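Local coordinates for holo-[acyl-carrier-protein] synthase (Neisseria meningitidis FAM18, PDB 5SUV) that belongs to the 4'-phosphopantetheinyl transferase superfamily and binds coenzyme A in a pocket partly lined by its longest helix, at residues 34-39 / 51-56. Numbering follows the deposited sequence.
Sequences PEELLE and AKRFAA. With COA (coenzyme A), chain F.
CG of Arg53 lies anti to the carbonyl carbon, and the chain then bends once, at chi2 (-46°), bringing NE toward Glu36 on helix 34-39. Glu36 answers with a chain extended beyond CG. OE2 of Glu36 thus arrives at the edge of the Arg53 guanidinium, near its plane, 3.3 Å from NE. The N-H...OE2 angle is only 135°, so the hydrogen bond within the salt bridge is weak, and the carboxylate is turned 70° from the guanidinium plane, engaging through one oxygen instead of the two-pronged pairing such groups can make. Glu39, one helical turn on, is exposed and poorly ordered; its OE2 lies 3.9 Å from NH2 of Arg53, a long and therefore less certain salt bridge.

Long, flexible acidic and basic side chains suit this place, since the backbones stand far apart, 9.2 Å between CA of Glu36 and CA of Arg53. Each also has partners beyond the pair. Glu36 OE1 bridges to Lys57 and accepts from the backbone N of Thr33, while OE2 also takes the N-H of Ile79; the hydroxyl of Tyr49 is hydrogen-bonded to Glu39 OE2, and its ring makes a cation-pi contact with Arg53. One residue before Arg53 on helix 46-63, Lys52 reaches toward coenzyme A, whereas small Ala55 and Ala56 let the helix pack on the three-stranded antiparallel sheet (strands 3-12, 117-125 and 106-114).

A buried Glu36 flanked by Arg53, Lys57 and two backbone amides would be expected to remain ionised, so that, between these two segments, the contact is made by charged side chains.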
loop_
_atom_site.group_PDB
_atom_site.type_symbol
_atom_site.label_atom_id
_atom_site.label_comp_id
_atom_site.label_asym_id
_atom_site.label_seq_id
_atom_site.Cartn_x
_atom_site.Cartn_y
_atom_site.Cartn_z
ATOM N N PRO A 34 20.332 0.417 -17.493
ATOM C CA PRO A 34 21.791 0.342 -17.662
ATOM C C PRO A 34 22.561 0.801 -16.436
ATOM O O PRO A 34 23.598 0.216 -16.108
ATOM C CB PRO A 34 22.046 1.259 -18.866
ATOM C CG PRO A 34 20.773 1.263 -19.618
ATOM C CD PRO A 34 19.678 1.136 -18.596
ATOM N N GLU A 35 22.062 1.815 -15.726
ATOM C CA GLU A 35 22.744 2.304 -14.533
ATOM C C GLU A 35 22.690 1.271 -13.417
ATOM O O GLU A 35 23.715 0.931 -12.811
ATOM C CB GLU A 35 22.109 3.615 -14.062
ATOM C CG GLU A 35 22.191 4.763 -15.060
ATOM C CD GLU A 35 21.115 4.717 -16.135
ATOM O OE1 GLU A 35 20.193 3.880 -16.045
ATOM O OE2 GLU A 35 21.197 5.525 -17.086
ATOM N N GLU A 36 21.494 0.762 -13.128
ATOM C CA GLU A 36 21.359 -0.250 -12.090
ATOM C C GLU A 36 22.138 -1.504 -12.447
ATOM O O GLU A 36 22.663 -2.190 -11.564
ATOM C CB GLU A 36 19.892 -0.594 -11.882
ATOM C CG GLU A 36 19.065 0.513 -11.281
ATOM C CD GLU A 36 17.592 0.229 -11.392
ATOM O OE1 GLU A 36 17.183 -0.453 -12.353
ATOM O OE2 GLU A 36 16.842 0.689 -10.527
ATOM N N LEU A 37 22.195 -1.836 -13.740
ATOM C CA LEU A 37 22.825 -3.078 -14.166
ATOM C C LEU A 37 24.320 -3.062 -13.891
ATOM O O LEU A 37 24.925 -4.120 -13.692
ATOM C CB LEU A 37 22.550 -3.314 -15.656
ATOM C CG LEU A 37 22.956 -4.668 -16.239
ATOM C CD1 LEU A 37 22.246 -5.810 -15.516
ATOM C CD2 LEU A 37 22.652 -4.712 -17.729
ATOM N N LEU A 38 24.929 -1.876 -13.872
ATOM C CA LEU A 38 26.358 -1.775 -13.612
ATOM C C LEU A 38 26.684 -1.967 -12.138
ATOM O O LEU A 38 27.749 -2.503 -11.817
ATOM C CB LEU A 38 26.881 -0.421 -14.096
ATOM C CG LEU A 38 26.809 -0.193 -15.609
ATOM C CD1 LEU A 38 27.164 1.246 -15.951
ATOM C CD2 LEU A 38 27.729 -1.156 -16.342
ATOM N N GLU A 39 25.788 -1.548 -11.240
ATOM C CA GLU A 39 26.000 -1.690 -9.806
ATOM C C GLU A 39 25.399 -2.971 -9.240
ATOM O O GLU A 39 25.637 -3.283 -8.068
ATOM C CB GLU A 39 25.412 -0.489 -9.054
ATOM C CG GLU A 39 23.894 -0.391 -9.127
ATOM C CD GLU A 39 23.325 0.704 -8.243
ATOM O OE1 GLU A 39 24.110 1.368 -7.533
ATOM O OE2 GLU A 39 22.088 0.897 -8.254
ATOM N N ALA A 51 14.095 -7.956 -6.625
ATOM C CA ALA A 51 12.695 -7.959 -6.218
ATOM C C ALA A 51 12.189 -6.543 -5.969
ATOM O O ALA A 51 11.096 -6.180 -6.407
ATOM C CB ALA A 51 12.519 -8.819 -4.964
ATOM N N LYS A 52 12.966 -5.735 -5.244
ATOM C CA LYS A 52 12.553 -4.367 -4.937
ATOM C C LYS A 52 12.438 -3.530 -6.205
ATOM O O LYS A 52 11.477 -2.768 -6.374
ATOM C CB LYS A 52 13.547 -3.717 -3.972
ATOM C CG LYS A 52 13.421 -4.226 -2.528
ATOM C CD LYS A 52 14.321 -3.476 -1.563
ATOM C CE LYS A 52 14.152 -4.009 -0.138
ATOM N NZ LYS A 52 15.122 -3.408 0.814
ATOM N N ARG A 53 13.408 -3.660 -7.106
ATOM C CA ARG A 53 13.340 -2.918 -8.362
ATOM C C ARG A 53 12.137 -3.358 -9.185
ATOM O O ARG A 53 11.399 -2.522 -9.714
ATOM C CB ARG A 53 14.642 -3.095 -9.157
ATOM C CG ARG A 53 15.907 -2.624 -8.457
ATOM C CD ARG A 53 15.737 -1.265 -7.825
ATOM N NE ARG A 53 17.010 -0.609 -7.508
ATOM C CZ ARG A 53 17.759 -0.876 -6.443
ATOM N NH1 ARG A 53 17.393 -1.808 -5.574
ATOM N NH2 ARG A 53 18.880 -0.208 -6.243
ATOM N N PHE A 54 11.906 -4.666 -9.279
ATOM C CA PHE A 54 10.770 -5.171 -10.038
ATOM C C PHE A 54 9.461 -4.639 -9.468
ATOM O O PHE A 54 8.605 -4.145 -10.210
ATOM C CB PHE A 54 10.801 -6.702 -10.043
ATOM C CG PHE A 54 9.812 -7.339 -10.964
ATOM C CD1 PHE A 54 9.922 -7.195 -12.329
ATOM C CD2 PHE A 54 8.766 -8.096 -10.460
ATOM C CE1 PHE A 54 9.003 -7.775 -13.184
ATOM C CE2 PHE A 54 7.846 -8.680 -11.310
ATOM C CZ PHE A 54 7.977 -8.532 -12.677
ATOM N N ALA A 55 9.292 -4.704 -8.143
ATOM C CA ALA A 55 8.049 -4.210 -7.555
ATOM C C ALA A 55 7.901 -2.706 -7.764
ATOM O O ALA A 55 6.814 -2.220 -8.080
ATOM C CB ALA A 55 7.981 -4.526 -6.062
ATOM N N ALA A 56 8.986 -1.956 -7.569
ATOM C CA ALA A 56 8.915 -0.504 -7.684
ATOM C C ALA A 56 8.605 -0.085 -9.116
ATOM O O ALA A 56 7.821 0.838 -9.346
ATOM C CB ALA A 56 10.232 0.116 -7.219
HETATM N N1A COA F . 12.824 7.094 4.530
HETATM C C2A COA F . 11.973 6.352 3.811
HETATM N N3A COA F . 12.122 5.106 3.455
HETATM C C4A COA F . 13.325 4.499 3.879
HETATM C C5A COA F . 14.340 5.161 4.632
HETATM C C6A COA F . 14.016 6.477 4.930
HETATM N N6A COA F . 14.865 7.191 5.627
HETATM N N7A COA F . 15.316 4.407 4.904
HETATM C C8A COA F . 14.988 3.280 4.329
HETATM N N9A COA F . 13.794 3.282 3.706
HETATM C C1B COA F . 13.192 2.221 2.992
HETATM C C2B COA F . 14.169 1.699 1.820
HETATM O O2B COA F . 13.534 1.560 0.604
HETATM C C3B COA F . 14.494 0.323 2.395
HETATM O O3B COA F . 14.684 -0.622 1.468
HETATM P P3B COA F . 15.942 -0.225 0.265
HETATM O O7A COA F . 16.196 -1.568 -0.042
HETATM O O8A COA F . 15.194 0.560 -0.734
HETATM O O9A COA F . 16.869 0.526 1.119
HETATM C C4B COA F . 13.166 0.073 3.144
HETATM O O4B COA F . 12.998 1.227 3.876
HETATM C C5B COA F . 13.234 -1.109 4.049
HETATM O O5B COA F . 11.900 -1.325 4.516
HETATM P P1A COA F . 11.819 -2.185 5.839
HETATM O O1A COA F . 12.458 -3.511 5.665
HETATM O O2A COA F . 10.477 -1.967 6.440
HETATM O O3A COA F . 12.943 -1.442 6.755
HETATM P P2A COA F . 13.166 -2.036 8.152
HETATM O O4A COA F . 11.947 -2.351 8.823
HETATM O O5A COA F . 14.333 -2.996 8.254
HETATM O O6A COA F . 13.708 -0.683 8.918
HETATM C CBP COA F . 13.234 1.582 9.275
HETATM C CCP COA F . 12.697 0.247 8.888
HETATM C CDP COA F . 13.881 2.113 8.099
HETATM C CEP COA F . 12.106 2.512 9.629
HETATM C CAP COA F . 14.231 1.536 10.474
HETATM O OAP COA F . 14.624 2.799 10.851
HETATM C C9P COA F . 13.657 0.910 11.761
HETATM O O9P COA F . 12.955 1.602 12.482
HETATM N N8P COA F . 14.010 -0.430 12.106
HETATM C C7P COA F . 13.491 -1.113 13.342
HETATM C C6P COA F . 13.262 -0.158 14.496
HETATM C C5P COA F . 13.657 -0.800 15.815
HETATM O O5P COA F . 14.278 -0.199 16.626
HETATM N N4P COA F . 13.263 -2.107 16.093
HETATM C C3P COA F . 13.653 -2.721 17.362
HETATM C C2P COA F . 12.633 -2.491 18.446
HETATM S S1P COA F . 13.191 -1.224 19.662
#